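Local coordinates for flagellar biosynthesis protein flhA (Bacillus subtilis, PDB 3MIX), which takes part in flagellar protein export and provides the adaptor for coordinated delivery of late flagellar building blocks to the type III secretion system, at residues L25-E28 against A29-E33; F244-L247 against A248-K252; R72-M75 against I76-Q79; P344-M347 against Y348-L352; G56-P59 against L60-N64. All coordinates share one frame; numbering follows the deposited sequence.

Interaction 1: residues L25-E28 against A29-E33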
loop_
_atom_site.group_PDB
_atom_site.type_symbol
_atom_site.label_atom_id
_atom_site.label_comp_id
_atom_site.label_asym_id
_atom_site.label_seq_id
_atom_site.Cartn_x
_atom_site.Cartn_y
_atom_site.Cartn_z
ATOM N N LEU A 25 8.799 -9.883 22.788
ATOM C CA LEU A 25 9.067 -11.306 22.571
ATOM C C LEU A 25 9.866 -11.882 23.729
ATOM O O LEU A 25 9.665 -13.035 24.122
ATOM C CB LEU A 25 9.828 -11.523 21.260
ATOM C CG LEU A 25 8.982 -11.635 19.992
ATOM C CD1 LEU A 25 9.839 -11.478 18.752
ATOM C CD2 LEU A 25 8.227 -12.954 19.964
ATOM N N GLU A 26 10.771 -11.061 24.262
ATOM C CA GLU A 26 11.521 -11.377 25.475
ATOM C C GLU A 26 10.564 -11.683 26.622
ATOM O O GLU A 26 10.757 -12.658 27.359
ATOM C CB GLU A 26 12.448 -10.213 25.862
ATOM C CG GLU A 26 13.427 -9.761 24.770
ATOM C CD GLU A 26 14.388 -10.860 24.327
ATOM O OE1 GLU A 26 14.836 -11.671 25.174
ATOM O OE2 GLU A 26 14.701 -10.904 23.120
ATOM N N GLU A 27 9.529 -10.851 26.753
ATOM C CA GLU A 27 8.514 -11.033 27.780
ATOM C C GLU A 27 7.656 -12.269 27.514
ATOM O O GLU A 27 7.440 -13.072 28.416
ATOM C CB GLU A 27 7.637 -9.786 27.915
ATOM C CG GLU A 27 6.977 -9.658 29.299
ATOM C CD GLU A 27 6.011 -8.485 29.412
ATOM O OE1 GLU A 27 6.081 -7.554 28.574
ATOM O OE2 GLU A 27 5.180 -8.501 30.346
ATOM N N GLU A 28 7.181 -12.413 26.276
ATOM C CA GLU A 28 6.432 -13.597 25.826
ATOM C C GLU A 28 7.184 -14.895 26.167
ATOM O O GLU A 28 6.597 -15.832 26.712
ATOM C CB GLU A 28 6.151 -13.511 24.310
ATOM C CG GLU A 28 5.144 -14.530 23.747
ATOM C CD GLU A 28 4.964 -14.432 22.216
ATOM O OE1 GLU A 28 5.227 -13.350 21.637
ATOM O OE2 GLU A 28 4.555 -15.440 21.588
ATOM N N ALA A 29 8.477 -14.936 25.848
ATOM C CA ALA A 29 9.325 -16.082 26.174
ATOM C C ALA A 29 9.459 -16.267 27.684
ATOM O O ALA A 29 9.326 -17.384 28.183
ATOM C CB ALA A 29 10.699 -15.933 25.542
ATOM N N GLU A 30 9.717 -15.172 28.399
ATOM C CA GLU A 30 9.938 -15.244 29.846
ATOM C C GLU A 30 8.646 -15.469 30.636
ATOM O O GLU A 30 8.640 -16.252 31.584
ATOM C CB GLU A 30 10.740 -14.033 30.360
ATOM C CG GLU A 30 11.223 -14.119 31.825
ATOM C CD GLU A 30 12.050 -15.371 32.164
ATOM O OE1 GLU A 30 12.479 -16.105 31.251
ATOM O OE2 GLU A 30 12.273 -15.621 33.371
ATOM N N VAL A 31 7.561 -14.802 30.238
ATOM C CA VAL A 31 6.236 -15.034 30.837
ATOM C C VAL A 31 5.828 -16.498 30.642
ATOM O O VAL A 31 5.569 -17.206 31.620
ATOM C CB VAL A 31 5.148 -14.059 30.275
ATOM C CG1 VAL A 31 3.731 -14.587 30.535
ATOM C CG2 VAL A 31 5.311 -12.661 30.882
ATOM N N ASP A 32 5.799 -16.945 29.387
ATOM C CA ASP A 32 5.513 -18.346 29.066
ATOM C C ASP A 32 6.690 -19.277 29.415
ATOM O O ASP A 32 7.689 -18.847 29.999
ATOM C CB ASP A 32 5.100 -18.495 27.592
ATOM C CG ASP A 32 3.734 -17.881 27.297
ATOM O OD1 ASP A 32 2.771 -18.180 28.033
ATOM O OD2 ASP A 32 3.619 -17.106 26.322
ATOM N N GLU A 33 6.562 -20.550 29.053
ATOM C CA GLU A 33 7.548 -21.573 29.419
ATOM C C GLU A 33 8.629 -21.826 28.357
ATOM O O GLU A 33 9.461 -22.707 28.536
ATOM C CB GLU A 33 6.836 -22.895 29.767
ATOM C CG GLU A 33 6.157 -23.599 28.564
ATOM C CD GLU A 33 4.841 -22.949 28.140
ATOM O OE1 GLU A 33 4.864 -21.946 27.383
ATOM O OE2 GLU A 33 3.775 -23.458 28.556
#
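The carboxylates of Glu28 and Asp32, one helical turn apart, are set almost perpendicular, their planes 84° from each other, and no stack forms between them. The carboxylate oxygen of Asp32 meets the aliphatic chain of Glu28: OD2 lies 3.9 Å from Glu28 CG, while the two acid groups stay apart, with Glu28 OE2 5.1 Å from Asp32 OD2. Two like charges at that spacing probably disfavour each other mildly, but the Glu28 carboxylate is engaged elsewhere, its OE2 hydrogen-bonded to His45 and its OE1 in a long, weak ion pair with Arg94. With CG anti to the backbone N (chi1 -168°) and the chain extended beyond it, Glu28 reaches to His45. One residue earlier, Glu27 and Val31 run side by side, the methylene Glu27 CG resting 3.8 Å from Val31 CG2. Beneath these side chains, backbone N-H groups of residues 29 to 32 bond to carbonyls four residues back, as in Ala29 N to Leu25 O at 2.8 Å. The last such bond, Asp32 N to Glu28 O at 3.0 Å, closes the final turn before Asp32 leaves helical geometry. This is the C-terminal end of a short, acidic surface alpha-helix, 24-31.

Interaction 2: residues F244-L247 against A248-K252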
loop_
_atom_site.group_PDB
_atom_site.type_symbol
_atom_site.label_atom_id
_atom_site.label_comp_id
_atom_site.label_asym_id
_atom_site.label_seq_id
_atom_site.Cartn_x
_atom_site.Cartn_y
_atom_site.Cartn_z
ATOM N N PHE A 244 -1.672 -7.670 -17.202
ATOM C CA PHE A 244 -1.031 -8.775 -17.911
ATOM C C PHE A 244 -0.806 -8.552 -19.425
ATOM O O PHE A 244 0.205 -9.021 -19.967
ATOM C CB PHE A 244 -1.748 -10.109 -17.632
ATOM C CG PHE A 244 -1.266 -10.786 -16.361
ATOM C CD1 PHE A 244 -1.541 -10.233 -15.108
ATOM C CD2 PHE A 244 -0.503 -11.949 -16.424
ATOM C CE1 PHE A 244 -1.093 -10.846 -13.963
ATOM C CE2 PHE A 244 -0.057 -12.571 -15.270
ATOM C CZ PHE A 244 -0.340 -12.023 -14.044
ATOM N N GLU A 245 -1.708 -7.822 -20.082
ATOM C CA GLU A 245 -1.517 -7.463 -21.504
ATOM C C GLU A 245 -0.274 -6.560 -21.632
ATOM O O GLU A 245 0.534 -6.706 -22.558
ATOM C CB GLU A 245 -2.796 -6.828 -22.130
ATOM C CG GLU A 245 -3.964 -7.814 -22.239
ATOM C CD GLU A 245 -5.212 -7.281 -22.999
ATOM O OE1 GLU A 245 -5.355 -6.048 -23.147
ATOM O OE2 GLU A 245 -6.059 -8.107 -23.445
ATOM N N THR A 246 -0.115 -5.659 -20.672
ATOM C CA THR A 246 1.070 -4.786 -20.641
ATOM C C THR A 246 2.338 -5.611 -20.368
ATOM O O THR A 246 3.356 -5.443 -21.051
ATOM C CB THR A 246 0.939 -3.656 -19.564
ATOM O OG1 THR A 246 -0.363 -3.055 -19.649
ATOM C CG2 THR A 246 1.985 -2.597 -19.784
ATOM N N LEU A 247 2.249 -6.522 -19.412
ATOM C CA LEU A 247 3.371 -7.408 -19.135
ATOM C C LEU A 247 3.713 -8.276 -20.350
ATOM O O LEU A 247 4.896 -8.520 -20.585
ATOM C CB LEU A 247 3.131 -8.284 -17.893
ATOM C CG LEU A 247 2.972 -7.520 -16.567
ATOM C CD1 LEU A 247 2.718 -8.511 -15.396
ATOM C CD2 LEU A 247 4.173 -6.560 -16.268
ATOM N N ALA A 248 2.697 -8.754 -21.080
ATOM C CA ALA A 248 2.931 -9.571 -22.266
ATOM C C ALA A 248 3.669 -8.756 -23.331
ATOM O O ALA A 248 4.598 -9.247 -23.930
ATOM C CB ALA A 248 1.627 -10.134 -22.841
ATOM N N ASP A 249 3.269 -7.498 -23.492
ATOM C CA ASP A 249 3.772 -6.616 -24.519
ATOM C C ASP A 249 5.204 -6.163 -24.258
ATOM O O ASP A 249 5.928 -5.818 -25.196
ATOM C CB ASP A 249 2.879 -5.384 -24.609
ATOM C CG ASP A 249 2.627 -4.942 -26.011
ATOM O OD1 ASP A 249 2.244 -5.788 -26.850
ATOM O OD2 ASP A 249 2.794 -3.732 -26.292
ATOM N N TYR A 250 5.605 -6.144 -22.994
ATOM C CA TYR A 250 6.923 -5.620 -22.628
ATOM C C TYR A 250 7.873 -6.665 -22.022
ATOM O O TYR A 250 9.077 -6.503 -22.088
ATOM C CB TYR A 250 6.794 -4.404 -21.711
ATOM C CG TYR A 250 6.342 -3.135 -22.406
ATOM C CD1 TYR A 250 7.258 -2.314 -23.083
ATOM C CD2 TYR A 250 4.994 -2.740 -22.377
ATOM C CE1 TYR A 250 6.852 -1.125 -23.718
ATOM C CE2 TYR A 250 4.571 -1.558 -23.008
ATOM C CZ TYR A 250 5.512 -0.760 -23.662
ATOM O OH TYR A 250 5.110 0.402 -24.260
ATOM N N GLY A 251 7.325 -7.745 -21.478
ATOM C CA GLY A 251 8.106 -8.768 -20.776
ATOM C C GLY A 251 9.292 -9.350 -21.542
ATOM O O GLY A 251 10.270 -9.803 -20.927
ATOM N N LYS A 252 9.207 -9.364 -22.867
ATOM C CA LYS A 252 10.293 -9.892 -23.695
ATOM C C LYS A 252 11.384 -8.855 -23.959
ATOM O O LYS A 252 12.488 -9.194 -24.374
ATOM C CB LYS A 252 9.759 -10.483 -25.012
ATOM C CG LYS A 252 9.226 -11.917 -24.828
ATOM C CD LYS A 252 8.567 -12.474 -26.085
ATOM C CE LYS A 252 7.930 -13.846 -25.810
ATOM N NZ LYS A 252 6.626 -13.784 -25.071
#
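The contact lies in the last turns of helix 240-250, ahead of the loop that leads to helix 257-267. Its regular part is seen in Ala248 N to Phe244 O, a hydrogen bond of 2.7 Å, and in Asp249 N to Glu245 O at 3.0 Å. Toward the end the pattern slackens: Tyr250 N makes two weak bonds, to Thr246 O at 3.1 Å and to Leu247 O at 3.5 Å. Leu247 O is then also taken by Gly251 N at 2.7 Å, so that one carbonyl receives two N-H groups, one of them weakly.

Among the side chains, Thr246 and Tyr250 carry the contact. Methyl CG2 of Thr246 stands anti to the backbone N, which places it within 4.0 Å of Tyr250 CD2, the two side chains meeting at an angle. The same ring carbon lies 3.4 Å from Thr246 O, which sits at the ring edge, in its plane. The threonine's other branch, OG1, turns back to bond with Thr242 O one turn earlier. Beyond the pair, Tyr250 stacks on Tyr263 and Thr246 packs on the same residue, fastening this face to helix 257-267, while Phe244 and Ala248 face helix 207-213.

The chemistry is thus divided within one residue: the threonine hydroxyl is satisfied by its own helix, leaving the methyl for apolar packing, and the carbonyl oxygen at the tyrosine edge meets the slightly positive rim of the ring, probably a mildly favourable electrostatic contact.

Interaction 3: residues R72-M75 against I76-Q79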
loop_
_atom_site.group_PDB
_atom_site.type_symbol
_atom_site.label_atom_id
_atom_site.label_comp_id
_atom_site.label_asym_id
_atom_site.label_seq_id
_atom_site.Cartn_x
_atom_site.Cartn_y
_atom_site.Cartn_z
ATOM N N ARG A 72 -16.059 -9.027 11.360
ATOM C CA ARG A 72 -15.498 -7.748 10.918
ATOM C C ARG A 72 -14.278 -7.906 9.987
ATOM O O ARG A 72 -14.093 -7.121 9.063
ATOM C CB ARG A 72 -15.191 -6.834 12.097
ATOM C CG ARG A 72 -16.469 -6.350 12.773
ATOM C CD ARG A 72 -16.228 -5.340 13.896
ATOM N NE ARG A 72 -17.431 -4.519 14.090
ATOM C CZ ARG A 72 -17.867 -3.623 13.205
ATOM N NH1 ARG A 72 -17.196 -3.424 12.074
ATOM N NH2 ARG A 72 -18.970 -2.937 13.439
ATOM N N ILE A 73 -13.470 -8.935 10.234
ATOM C CA ILE A 73 -12.305 -9.201 9.417
ATOM C C ILE A 73 -12.717 -9.665 8.013
ATOM O O ILE A 73 -12.133 -9.239 7.013
ATOM C CB ILE A 73 -11.339 -10.178 10.124
ATOM C CG1 ILE A 73 -10.668 -9.439 11.284
ATOM C CG2 ILE A 73 -10.303 -10.703 9.146
ATOM C CD1 ILE A 73 -9.911 -10.313 12.238
ATOM N N VAL A 74 -13.747 -10.509 7.967
ATOM C CA VAL A 74 -14.357 -10.963 6.720
ATOM C C VAL A 74 -14.804 -9.785 5.837
ATOM O O VAL A 74 -14.513 -9.736 4.639
ATOM C CB VAL A 74 -15.520 -11.945 7.011
ATOM C CG1 VAL A 74 -16.402 -12.153 5.781
ATOM C CG2 VAL A 74 -14.954 -13.290 7.525
ATOM N N MET A 75 -15.490 -8.831 6.450
ATOM C CA MET A 75 -15.879 -7.584 5.799
ATOM C C MET A 75 -14.693 -6.837 5.211
ATOM O O MET A 75 -14.736 -6.384 4.068
ATOM C CB MET A 75 -16.544 -6.672 6.821
ATOM C CG MET A 75 -18.030 -6.622 6.754
ATOM S SD MET A 75 -18.829 -8.061 6.006
ATOM C CE MET A 75 -19.726 -7.210 4.714
ATOM N N ILE A 76 -13.657 -6.667 6.024
ATOM C CA ILE A 76 -12.447 -5.994 5.579
ATOM C C ILE A 76 -11.868 -6.690 4.345
ATOM O O ILE A 76 -11.558 -6.034 3.348
ATOM C CB ILE A 76 -11.424 -5.890 6.736
ATOM C CG1 ILE A 76 -12.019 -5.001 7.858
ATOM C CG2 ILE A 76 -10.074 -5.383 6.218
ATOM C CD1 ILE A 76 -11.196 -4.992 9.127
ATOM N N ARG A 77 -11.762 -8.015 4.404
ATOM C CA ARG A 77 -11.185 -8.798 3.312
ATOM C C ARG A 77 -11.997 -8.596 2.025
ATOM O O ARG A 77 -11.426 -8.472 0.931
ATOM C CB ARG A 77 -11.101 -10.277 3.693
ATOM C CG ARG A 77 -10.656 -11.205 2.553
ATOM C CD ARG A 77 -10.545 -12.667 2.944
ATOM N NE ARG A 77 -9.457 -12.872 3.894
ATOM C CZ ARG A 77 -9.644 -13.051 5.210
ATOM N NH1 ARG A 77 -10.876 -13.092 5.699
ATOM N NH2 ARG A 77 -8.610 -13.204 6.034
ATOM N N ARG A 78 -13.327 -8.525 2.163
ATOM C CA ARG A 78 -14.198 -8.274 1.011
ATOM C C ARG A 78 -14.039 -6.860 0.470
ATOM O O ARG A 78 -13.848 -6.680 -0.726
ATOM C CB ARG A 78 -15.655 -8.656 1.318
ATOM C CG ARG A 78 -15.702 -10.040 1.993
ATOM C CD ARG A 78 -16.949 -10.882 1.751
ATOM N NE ARG A 78 -18.146 -10.336 2.363
ATOM C CZ ARG A 78 -19.006 -11.030 3.106
ATOM N NH1 ARG A 78 -18.821 -12.325 3.370
ATOM N NH2 ARG A 78 -20.075 -10.422 3.588
ATOM N N GLN A 79 -14.082 -5.860 1.337
ATOM C CA GLN A 79 -13.890 -4.473 0.908
ATOM C C GLN A 79 -12.579 -4.248 0.157
ATOM O O GLN A 79 -12.553 -3.641 -0.914
ATOM C CB GLN A 79 -13.941 -3.523 2.110
ATOM C CG GLN A 79 -13.737 -2.035 1.749
ATOM C CD GLN A 79 -13.238 -1.173 2.928
ATOM O OE1 GLN A 79 -12.449 -0.226 2.739
ATOM N NE2 GLN A 79 -13.691 -1.502 4.146
#
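Between Arg72-Met75 and Ile76-Gln79 the backbone forms an uninterrupted alpha-helical turn, with all four i to i+4 hydrogen bonds present, as in Gln79 N to Met75 O at 2.9 Å and 174° at the hydrogen. The turn belongs to the long helix 69-84, and its residues divide between a buried side and a surface side. On the buried side Ile76 holds CG1 beside its backbone N (chi1 -64°), which lays that carbon 3.2 Å from Arg72 O, and the side chain packs on helix 170-189. Ile73 touches Val91 in a loop. Arg77, with CG anti to the backbone N, extends to the loop at residues 87-89; its NE bonds to Ile88 O and its NH2 more weakly to Pro89 O.

The surface side is built round Arg78, whose chain bends at chi3 and folds back over the preceding turn. Two apolar side chains approach its guanidinium from the same side: Val74 runs alongside with CG1 over that face, and Met75 crosses at an angle with CE coming in obliquely. The methyl Val74 CG1 is 3.4 Å from Arg78 NH1, and from Met75 the terminal methyl CE comes just as near to Arg78 NH2, at 3.4 Å, with SD at 3.6 Å from that nitrogen.

Interaction 4: residues P344-M347 against Y348-L352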
loop_
_atom_site.group_PDB
_atom_site.type_symbol
_atom_site.label_atom_id
_atom_site.label_comp_id
_atom_site.label_asym_id
_atom_site.label_seq_id
_atom_site.Cartn_x
_atom_site.Cartn_y
_atom_site.Cartn_z
ATOM N N PRO A 344 9.780 10.042 -17.971
ATOM C CA PRO A 344 11.100 9.447 -17.659
ATOM C C PRO A 344 11.669 9.826 -16.286
ATOM O O PRO A 344 12.670 9.239 -15.841
ATOM C CB PRO A 344 12.006 9.995 -18.775
ATOM C CG PRO A 344 11.348 11.254 -19.215
ATOM C CD PRO A 344 9.875 10.983 -19.109
ATOM N N VAL A 345 11.025 10.787 -15.628
ATOM C CA VAL A 345 11.498 11.335 -14.357
ATOM C C VAL A 345 10.635 10.863 -13.173
ATOM O O VAL A 345 11.087 10.822 -12.025
ATOM C CB VAL A 345 11.507 12.882 -14.419
ATOM C CG1 VAL A 345 12.223 13.468 -13.227
ATOM C CG2 VAL A 345 12.183 13.362 -15.698
ATOM N N ARG A 346 9.394 10.504 -13.482
ATOM C CA ARG A 346 8.351 10.171 -12.508
ATOM C C ARG A 346 8.754 9.183 -11.412
ATOM O O ARG A 346 8.605 9.466 -10.220
ATOM C CB ARG A 346 7.149 9.632 -13.255
ATOM C CG ARG A 346 5.936 9.521 -12.412
ATOM C CD ARG A 346 5.412 8.111 -12.494
ATOM N NE ARG A 346 4.764 7.829 -11.238
ATOM C CZ ARG A 346 5.157 6.951 -10.333
ATOM N NH1 ARG A 346 4.451 6.876 -9.233
ATOM N NH2 ARG A 346 6.193 6.145 -10.516
ATOM N N MET A 347 9.246 8.022 -11.827
ATOM C CA MET A 347 9.698 6.993 -10.902
ATOM C C MET A 347 10.826 7.500 -9.977
ATOM O O MET A 347 10.859 7.174 -8.795
ATOM C CB MET A 347 10.093 5.729 -11.681
ATOM C CG MET A 347 11.359 5.046 -11.221
ATOM S SD MET A 347 11.659 3.450 -12.021
ATOM C CE MET A 347 11.830 3.927 -13.740
ATOM N N TYR A 348 11.711 8.335 -10.503
ATOM C CA TYR A 348 12.809 8.875 -9.691
ATOM C C TYR A 348 12.373 9.966 -8.713
ATOM O O TYR A 348 12.867 10.023 -7.590
ATOM C CB TYR A 348 13.951 9.346 -10.587
ATOM C CG TYR A 348 14.531 8.229 -11.432
ATOM C CD1 TYR A 348 15.378 7.271 -10.867
ATOM C CD2 TYR A 348 14.211 8.114 -12.788
ATOM C CE1 TYR A 348 15.910 6.240 -11.629
ATOM C CE2 TYR A 348 14.735 7.080 -13.562
ATOM C CZ TYR A 348 15.583 6.152 -12.972
ATOM O OH TYR A 348 16.114 5.135 -13.721
ATOM N N VAL A 349 11.441 10.820 -9.137
ATOM C CA VAL A 349 10.859 11.834 -8.251
ATOM C C VAL A 349 10.238 11.141 -7.041
ATOM O O VAL A 349 10.428 11.571 -5.893
ATOM C CB VAL A 349 9.781 12.696 -8.976
ATOM C CG1 VAL A 349 9.108 13.667 -8.013
ATOM C CG2 VAL A 349 10.384 13.443 -10.150
ATOM N N LYS A 350 9.518 10.052 -7.316
ATOM C CA LYS A 350 8.861 9.254 -6.284
ATOM C C LYS A 350 9.835 8.654 -5.270
ATOM O O LYS A 350 9.614 8.753 -4.057
ATOM C CB LYS A 350 7.985 8.163 -6.919
ATOM C CG LYS A 350 7.224 7.328 -5.909
ATOM C CD LYS A 350 6.133 8.118 -5.230
ATOM C CE LYS A 350 5.594 7.371 -4.024
ATOM N NZ LYS A 350 4.497 8.150 -3.370
ATOM N N GLN A 351 10.900 8.028 -5.770
ATOM C CA GLN A 351 11.966 7.486 -4.928
ATOM C C GLN A 351 12.499 8.547 -3.948
ATOM O O GLN A 351 12.631 8.297 -2.739
ATOM C CB GLN A 351 13.121 7.009 -5.806
ATOM C CG GLN A 351 13.281 5.513 -5.935
ATOM C CD GLN A 351 14.383 5.144 -6.915
ATOM O OE1 GLN A 351 15.491 5.697 -6.871
ATOM N NE2 GLN A 351 14.079 4.216 -7.824
ATOM N N LEU A 352 12.801 9.725 -4.494
ATOM C CA LEU A 352 13.320 10.854 -3.736
ATOM C C LEU A 352 12.381 11.332 -2.632
ATOM O O LEU A 352 12.823 11.576 -1.508
ATOM C CB LEU A 352 13.646 12.003 -4.693
ATOM C CG LEU A 352 14.153 13.337 -4.157
ATOM C CD1 LEU A 352 15.347 13.143 -3.231
ATOM C CD2 LEU A 352 14.504 14.245 -5.325
#
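Val345 O draws in Val349 N at 2.9 Å, the shortest hydrogen bond of the contact and a straight one, with 162° at the hydrogen. The same carbonyl lies near the Tyr348 ring plane, at its edge. Pro344 O also meets that edge, 3.6 Å from Tyr348 CD2. Over one face of the ring Met347 lays its chain: CG lies there, and SD stands 5.0 Å from the ring centroid, only 16° off the normal, a Met-aromatic contact at some distance. A bend at chi3 (62°) brings the methyl back, with CE 4.3 Å from Tyr348 CE2. Along the buried flank, Val345 CG1 and Val349 CG2 meet at 3.6 Å, and both residues pack on Ile296 of helix 290-299.

This is the helix of the beta-alpha-beta unit formed by strand 339-341, helix 343-353 and strand 362-364. Arg346 and Lys350, one turn apart, send their charged ends to other partners: Arg346 to Glu233 and Glu262 in salt bridges and to Val362 O, Lys350 to Pro358 O. Two positive charges, with Arg346 NH1 6.0 Å from Lys350 NZ, are therefore probably tolerated because acidic groups and carbonyls compensate them, the arginine being buried and satisfied at NE, NH1 and NH2.

Interaction 5: residues G56-P59 against L60-N64; sequences GLIP and LADAN
Leu60 carries chi1 of 79°, which wedges CG between its backbone N and carbonyl carbon, and it is this unusual torsion that swings the isobutyl end back toward Leu57. Leu57, with CG beside its backbone N, runs alongside it in the same direction. The two meet through Leu60 CD2, which rests 3.7 Å from Leu57 CB and 3.3 Å from the carbonyl oxygen Leu57 O. Both leucines are buried: Leu57 packs on Leu118 and Leu60 on Leu120, so the pair faces the chain that follows strand 111-117.

Leu57 occupies the N-cap position, and its carbonyl begins the helical bonding with a weak hydrogen bond from Ala61 N at 3.4 Å. The next, Asp62 N to Ile58 O, is shorter, at 3.0 Å, though bent. Proline is well placed at position 59, in the first turn, where a backbone N without hydrogen costs no bond within the helix. Elsewhere, Ile58 and Ala61 touch Phe53 of strand 49-53.

At the far end, Ala63 leaves helical geometry with phi of 78°. Asn64 turns its side chain back, and ND2 bonds to Asp62 OD1 at 2.7 Å, nearly straight at 165°, though it comes from above the carboxylate plane; OD2 has a weak bond to Gln65. The whole is a single short helix, 58-62, started at an N-cap leucine and ended by a residue of positive phi, linking strand 49-53 to helix 69-84.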
loop_
_atom_site.group_PDB
_atom_site.type_symbol
_atom_site.label_atom_id
_atom_site.label_comp_id
_atom_site.label_asym_id
_atom_site.label_seq_id
_atom_site.Cartn_x
_atom_site.Cartn_y
_atom_site.Cartn_z
ATOM N N GLY A 56 -9.020 -7.685 28.463
ATOM C CA GLY A 56 -10.222 -6.858 28.375
ATOM C C GLY A 56 -10.909 -6.905 27.019
ATOM O O GLY A 56 -12.102 -6.623 26.915
ATOM N N LEU A 57 -10.162 -7.265 25.974
ATOM C CA LEU A 57 -10.710 -7.271 24.619
ATOM C C LEU A 57 -11.177 -8.661 24.159
ATOM O O LEU A 57 -11.418 -8.882 22.974
ATOM C CB LEU A 57 -9.718 -6.636 23.625
ATOM C CG LEU A 57 -9.188 -5.228 23.965
ATOM C CD1 LEU A 57 -8.457 -4.625 22.777
ATOM C CD2 LEU A 57 -10.291 -4.277 24.436
ATOM N N ILE A 58 -11.311 -9.585 25.112
ATOM C CA ILE A 58 -11.812 -10.938 24.837
ATOM C C ILE A 58 -13.273 -10.970 24.333
ATOM O O ILE A 58 -13.572 -11.732 23.412
ATOM C CB ILE A 58 -11.590 -11.907 26.045
ATOM C CG1 ILE A 58 -10.115 -12.320 26.116
ATOM C CG2 ILE A 58 -12.480 -13.149 25.941
ATOM C CD1 ILE A 58 -9.735 -13.180 27.310
ATOM N N PRO A 59 -14.178 -10.146 24.917
ATOM C CA PRO A 59 -15.571 -10.170 24.438
ATOM C C PRO A 59 -15.743 -9.907 22.935
ATOM O O PRO A 59 -16.540 -10.591 22.290
ATOM C CB PRO A 59 -16.249 -9.066 25.262
ATOM C CG PRO A 59 -15.457 -9.001 26.508
ATOM C CD PRO A 59 -14.031 -9.248 26.080
ATOM N N LEU A 60 -15.009 -8.943 22.382
ATOM C CA LEU A 60 -15.105 -8.687 20.940
ATOM C C LEU A 60 -14.443 -9.767 20.089
ATOM O O LEU A 60 -14.892 -10.037 18.986
ATOM C CB LEU A 60 -14.625 -7.287 20.539
ATOM C CG LEU A 60 -13.150 -6.925 20.408
ATOM C CD1 LEU A 60 -12.927 -6.136 19.141
ATOM C CD2 LEU A 60 -12.732 -6.119 21.612
ATOM N N ALA A 61 -13.409 -10.404 20.629
ATOM C CA ALA A 61 -12.678 -11.442 19.905
ATOM C C ALA A 61 -13.386 -12.804 19.794
ATOM O O ALA A 61 -13.231 -13.487 18.780
ATOM C CB ALA A 61 -11.275 -11.615 20.481
ATOM N N ASP A 62 -14.169 -13.196 20.804
ATOM C CA ASP A 62 -14.636 -14.592 20.876
ATOM C C ASP A 62 -15.840 -15.017 20.003
ATOM O O ASP A 62 -15.751 -16.034 19.307
ATOM C CB ASP A 62 -14.804 -15.060 22.325
ATOM C CG ASP A 62 -14.206 -16.440 22.557
ATOM O OD1 ASP A 62 -14.223 -17.269 21.616
ATOM O OD2 ASP A 62 -13.705 -16.695 23.678
ATOM N N ALA A 63 -16.950 -14.271 20.055
ATOM C CA ALA A 63 -18.116 -14.472 19.149
ATOM C C ALA A 63 -19.049 -15.642 19.496
ATOM O O ALA A 63 -19.929 -16.006 18.701
ATOM C CB ALA A 63 -17.684 -14.634 17.678
ATOM N N ASN A 64 -18.845 -16.229 20.668
ATOM C CA ASN A 64 -19.792 -17.179 21.234
ATOM C C ASN A 64 -20.418 -16.456 22.427
ATOM O O ASN A 64 -21.501 -16.823 22.904
ATOM C CB ASN A 64 -19.131 -18.498 21.656
ATOM C CG ASN A 64 -17.694 -18.315 22.126
ATOM O OD1 ASN A 64 -17.395 -18.463 23.311
ATOM N ND2 ASN A 64 -16.797 -17.993 21.193
#

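How the interactions relate
Each of the five contacts lies within a single helix, and they follow in the order 1, 5, 3, 2, 4 along the chain. Interactions 5 and 3 are neighbours in sequence and space, on consecutive helices 58-62 and 69-84, their nearest atoms about 6 Å apart. Interaction 1, on helix 24-31, has its centre about 23 Å from that of interaction 5, on the same side of the chain's centre. Interactions 2 and 4, centres about 22 Å apart, lie far from these three: the centres of interactions 1 and 2 are about 50 Å apart. Helix 257-267 links them, touching Thr246 and Tyr250 as well as Met347. The contacts thus sample helices from well-separated parts of the cytosolic domain.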